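Hypothetical protein Atu1540 (Agrobacterium tumefaciens str. C58, PDB 2HWJ) is of unknown function but belongs to the putative ParB-like nuclease family of the ParB/sulfiredoxin clan, so a nucleic-acid or nucleotide-related role is possible. Local coordinates at residues Pro19-Val24 against Ile154-Phe159; Ser101-Asp104 against Leu108-Pro111. One frame throughout, in Å; residues are numbered along the deposited sequence.

Contact 1. Residues Pro19-Val24 against Ile154-Phe159; sequences PTQIAV and IPFSEF
The amide of Q21 and the rings of F156 and F159 meet across this buried contact, where a polar side chain borders two aromatic edges. Q21 NE2 lies in the plane of the F159 ring, 3.8 Å from CE1, and amide and ring planes are turned 73° from each other. Q21 OE1 sits near the plane of the F156 ring, a long 4.2 Å from CE2. Two residues on, the backbone carbonyl of A23 also reaches the F159 rim, with A23 O 3.7 Å from CZ.

Q21 spends an amide N-H on its own segment: NE2 donates to A23 O (2.9 Å, 153° at the hydrogen), which lies somewhat out of the amide plane. CG stands between the backbone N and the carbonyl carbon (chi1 67°), and the chain beyond it runs extended, bringing the amide back to that carbonyl.

The loop entering strand 23-24 is thereby packed against the start of helix 157-166, where F156 is the N-cap residue in a type II turn, I154-S157. F159 also makes a cation-pi contact with R137.

The approach of NE2 to F159 is thus plain packing, while the slightly positive C-H edge probably suits A23 O and, more weakly, Q21 OE1.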
loop_
_atom_site.group_PDB
_atom_site.type_symbol
_atom_site.label_atom_id
_atom_site.label_comp_id
_atom_site.label_asym_id
_atom_site.label_seq_id
_atom_site.Cartn_x
_atom_site.Cartn_y
_atom_site.Cartn_z
ATOM N N PRO A 19 2.720 20.484 14.494
ATOM C CA PRO A 19 3.644 19.447 14.059
ATOM C C PRO A 19 3.128 18.022 14.306
ATOM O O PRO A 19 2.263 17.862 15.161
ATOM C CB PRO A 19 4.864 19.646 14.982
ATOM C CG PRO A 19 4.808 21.018 15.397
ATOM C CD PRO A 19 3.358 21.481 15.366
ATOM N N THR A 20 3.696 16.987 13.640
ATOM C CA THR A 20 3.339 15.670 14.065
ATOM C C THR A 20 4.550 14.816 14.285
ATOM O O THR A 20 4.482 13.581 14.318
ATOM C CB THR A 20 2.221 15.004 13.099
ATOM O OG1 THR A 20 2.727 14.843 11.786
ATOM C CG2 THR A 20 0.879 15.812 13.040
ATOM N N GLN A 21 5.691 15.452 14.475
ATOM C CA GLN A 21 6.984 14.770 14.795
ATOM C C GLN A 21 7.840 15.701 15.636
ATOM O O GLN A 21 7.635 16.926 15.676
ATOM C CB GLN A 21 7.721 14.326 13.519
ATOM C CG GLN A 21 8.251 15.440 12.627
ATOM C CD GLN A 21 8.675 14.934 11.285
ATOM O OE1 GLN A 21 7.868 14.354 10.609
ATOM N NE2 GLN A 21 9.930 15.192 10.854
ATOM N N ILE A 22 8.811 15.136 16.323
ATOM C CA ILE A 22 9.594 15.844 17.304
ATOM C C ILE A 22 10.824 16.434 16.670
ATOM O O ILE A 22 11.273 17.491 17.089
ATOM C CB ILE A 22 9.926 14.890 18.429
ATOM C CG1 ILE A 22 8.630 14.558 19.142
ATOM C CG2 ILE A 22 10.798 15.547 19.443
ATOM C CD1 ILE A 22 8.709 13.485 20.038
ATOM N N ALA A 23 11.342 15.800 15.606
ATOM C CA ALA A 23 12.677 16.182 15.091
ATOM C C ALA A 23 12.753 16.296 13.597
ATOM O O ALA A 23 11.910 15.759 12.923
ATOM C CB ALA A 23 13.792 15.292 15.650
ATOM N N VAL A 24 13.733 17.062 13.113
ATOM C CA VAL A 24 14.093 17.135 11.705
ATOM C C VAL A 24 15.600 17.357 11.668
ATOM O O VAL A 24 16.235 17.595 12.708
ATOM C CB VAL A 24 13.451 18.345 11.001
ATOM C CG1 VAL A 24 11.960 18.174 10.805
ATOM C CG2 VAL A 24 13.744 19.684 11.806
ATOM N N ILE A 154 6.512 3.278 1.993
ATOM C CA ILE A 154 6.721 3.260 3.451
ATOM C C ILE A 154 6.878 4.651 4.143
ATOM O O ILE A 154 7.774 5.452 3.803
ATOM C CB ILE A 154 8.013 2.429 3.741
ATOM C CG1 ILE A 154 7.751 0.915 3.627
ATOM C CG2 ILE A 154 8.680 2.823 5.071
ATOM C CD1 ILE A 154 7.188 0.418 2.195
ATOM N N PRO A 155 6.069 4.916 5.181
ATOM C CA PRO A 155 6.198 6.200 5.896
ATOM C C PRO A 155 7.532 6.281 6.659
ATOM O O PRO A 155 7.992 5.255 7.195
ATOM C CB PRO A 155 5.034 6.153 6.872
ATOM C CG PRO A 155 4.836 4.662 7.113
ATOM C CD PRO A 155 5.045 4.045 5.787
ATOM N N PHE A 156 8.168 7.461 6.682
ATOM C CA PHE A 156 9.327 7.630 7.548
ATOM C C PHE A 156 10.494 6.708 7.166
ATOM O O PHE A 156 11.252 6.244 8.020
ATOM C CB PHE A 156 8.857 7.337 8.988
ATOM C CG PHE A 156 7.642 8.198 9.451
ATOM C CD1 PHE A 156 6.461 7.588 9.899
ATOM C CD2 PHE A 156 7.703 9.623 9.459
ATOM C CE1 PHE A 156 5.373 8.359 10.338
ATOM C CE2 PHE A 156 6.598 10.411 9.888
ATOM C CZ PHE A 156 5.441 9.780 10.325
ATOM N N SER A 157 10.629 6.431 5.873
ATOM C CA SER A 157 11.762 5.673 5.295
ATOM C C SER A 157 13.048 6.172 5.860
ATOM O O SER A 157 13.860 5.408 6.337
ATOM C CB SER A 157 11.849 5.943 3.808
ATOM O OG SER A 157 12.715 5.021 3.111
ATOM N N GLU A 158 13.243 7.477 5.768
ATOM C CA GLU A 158 14.443 8.136 6.214
ATOM C C GLU A 158 14.737 7.919 7.672
ATOM O O GLU A 158 15.867 7.671 8.050
ATOM C CB GLU A 158 14.362 9.642 5.931
ATOM C CG GLU A 158 14.584 10.013 4.489
ATOM C CD GLU A 158 13.324 10.011 3.659
ATOM O OE1 GLU A 158 12.183 9.737 4.191
ATOM O OE2 GLU A 158 13.500 10.286 2.442
ATOM N N PHE A 159 13.731 7.997 8.491
ATOM C CA PHE A 159 13.979 7.804 9.869
ATOM C C PHE A 159 14.490 6.390 10.197
ATOM O O PHE A 159 15.244 6.207 11.166
ATOM C CB PHE A 159 12.776 8.246 10.692
ATOM C CG PHE A 159 12.817 9.724 11.050
ATOM C CD1 PHE A 159 11.878 10.619 10.532
ATOM C CD2 PHE A 159 13.849 10.234 11.866
ATOM C CE1 PHE A 159 11.943 11.992 10.868
ATOM C CE2 PHE A 159 13.926 11.603 12.208
ATOM C CZ PHE A 159 12.958 12.473 11.719
#

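Contact 2. Residues Ser101-Asp104 against Leu108-Pro111; sequences SVMD and LIYP
M103, a selenomethionine, meets L108 and I109 as the chain leaves helix 96-105 and doubles back beside its last turn. Its carbonyl makes the one hydrogen bond between the segments: L108 N donates to M103 O at 2.9 Å. The bond is nearly straight at the hydrogen (166°), although the donor stands above the carbonyl plane. The side chain of M103 bends at both chi2 (-75°) and chi3 (-84°), which curls the methyl back towards the returning chain and places CE 4.1 Å from L108 CB. M103 CB, nearer the backbone, packs against I109 CG2 at 3.9 Å, and the M103 side chain crosses those of L108 and I109 at about a right angle.

D104 follows, using its backbone and CB against the other branch of I109. Its CA lies 3.7 Å from I109 CG1, and its CB touches I109 CD1 at 3.8 Å. I109 therefore divides its branches between the two helix residues. The carboxylate of D104 forms a salt bridge with R118 of the second subunit and a long, weak ion pair with R118 of its own chain.

The contact fastens the end of helix 96-105 to the loop running on towards strand 132-133; M103 also touches T20, just ahead of strand 23-24, and the ring of Y110 meets that of F159 in the first turn of helix 157-166.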
loop_
_atom_site.group_PDB
_atom_site.type_symbol
_atom_site.label_atom_id
_atom_site.label_comp_id
_atom_site.label_asym_id
_atom_site.label_seq_id
_atom_site.Cartn_x
_atom_site.Cartn_y
_atom_site.Cartn_z
ATOM N N SER A 101 -4.299 8.738 19.323
ATOM C CA SER A 101 -4.448 7.326 19.052
ATOM C C SER A 101 -4.772 7.022 17.594
ATOM O O SER A 101 -4.099 6.202 16.959
ATOM C CB SER A 101 -5.536 6.747 19.949
ATOM O OG SER A 101 -5.922 5.482 19.513
ATOM N N VAL A 102 -5.786 7.681 17.048
ATOM C CA VAL A 102 -6.160 7.374 15.694
ATOM C C VAL A 102 -5.006 7.762 14.751
ATOM O O VAL A 102 -4.662 6.953 13.826
ATOM C CB VAL A 102 -7.470 8.011 15.338
ATOM C CG1 VAL A 102 -7.638 8.163 13.900
ATOM C CG2 VAL A 102 -8.558 7.139 15.853
HETATM N N MSE A 103 -4.415 8.947 14.987
HETATM C CA MSE A 103 -3.247 9.377 14.208
HETATM C C MSE A 103 -2.082 8.343 14.297
HETATM O O MSE A 103 -1.463 7.899 13.275
HETATM C CB MSE A 103 -2.720 10.704 14.724
HETATM C CG MSE A 103 -3.700 11.834 14.628
HETATM SE SE MSE A 103 -3.847 12.442 12.763
HETATM C CE MSE A 103 -2.275 13.636 12.880
ATOM N N ASP A 104 -1.794 7.964 15.534
ATOM C CA ASP A 104 -0.739 7.019 15.772
ATOM C C ASP A 104 -1.048 5.763 15.010
ATOM O O ASP A 104 -0.187 5.185 14.399
ATOM C CB ASP A 104 -0.681 6.710 17.253
ATOM C CG ASP A 104 0.300 5.598 17.588
ATOM O OD1 ASP A 104 1.439 5.503 16.981
ATOM O OD2 ASP A 104 -0.131 4.830 18.480
ATOM N N LEU A 108 0.506 8.627 11.232
ATOM C CA LEU A 108 0.584 9.998 10.831
ATOM C C LEU A 108 1.379 10.752 11.850
ATOM O O LEU A 108 1.582 12.001 11.719
ATOM C CB LEU A 108 -0.817 10.588 10.629
ATOM C CG LEU A 108 -1.572 9.888 9.422
ATOM C CD1 LEU A 108 -3.046 10.206 9.261
ATOM C CD2 LEU A 108 -0.875 10.054 8.097
ATOM N N ILE A 109 1.893 10.056 12.880
ATOM C CA ILE A 109 2.775 10.794 13.808
ATOM C C ILE A 109 4.066 10.104 13.978
ATOM O O ILE A 109 4.180 9.027 13.574
ATOM C CB ILE A 109 2.156 11.024 15.133
ATOM C CG1 ILE A 109 1.857 9.687 15.798
ATOM C CG2 ILE A 109 0.939 11.950 14.947
ATOM C CD1 ILE A 109 1.530 9.771 17.228
ATOM N N TYR A 110 5.076 10.752 14.517
ATOM C CA TYR A 110 6.353 10.109 14.623
ATOM C C TYR A 110 6.981 10.638 15.870
ATOM O O TYR A 110 7.825 11.505 15.817
ATOM C CB TYR A 110 7.223 10.387 13.400
ATOM C CG TYR A 110 8.470 9.560 13.389
ATOM C CD1 TYR A 110 9.748 10.146 13.594
ATOM C CD2 TYR A 110 8.392 8.149 13.273
ATOM C CE1 TYR A 110 10.938 9.382 13.627
ATOM C CE2 TYR A 110 9.564 7.338 13.248
ATOM C CZ TYR A 110 10.841 7.975 13.450
ATOM O OH TYR A 110 11.993 7.177 13.436
ATOM N N PRO A 111 6.532 10.149 17.015
ATOM C CA PRO A 111 6.958 10.719 18.301
ATOM C C PRO A 111 8.327 10.220 18.690
ATOM O O PRO A 111 8.417 9.474 19.645
ATOM C CB PRO A 111 5.965 10.148 19.288
ATOM C CG PRO A 111 5.527 8.863 18.673
ATOM C CD PRO A 111 5.589 9.033 17.169
#

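In the fold
Contacts 1 and 2 have centres 11 Å apart and adjoin through the 108-111 segment, which lies beside both 19-24 and 154-159. Towards 19-24, T20 O lies 2.9 Å from Y110 N, a probable backbone hydrogen bond; T20 OG1 also approaches L108 O, at 3.1 Å. Towards 154-159, the ring of F156 reaches the backbone of I109, with F156 CE1 3.5 Å from I109 O. Contact 2 falls between the two halves of contact 1 in sequence. The centre of contact 1 lies about 4 Å, and that of contact 2 about 13 Å, from the centre of the chain. Both contacts touch the second subunit, contact 1 through I154 and contact 2 through D104 among others.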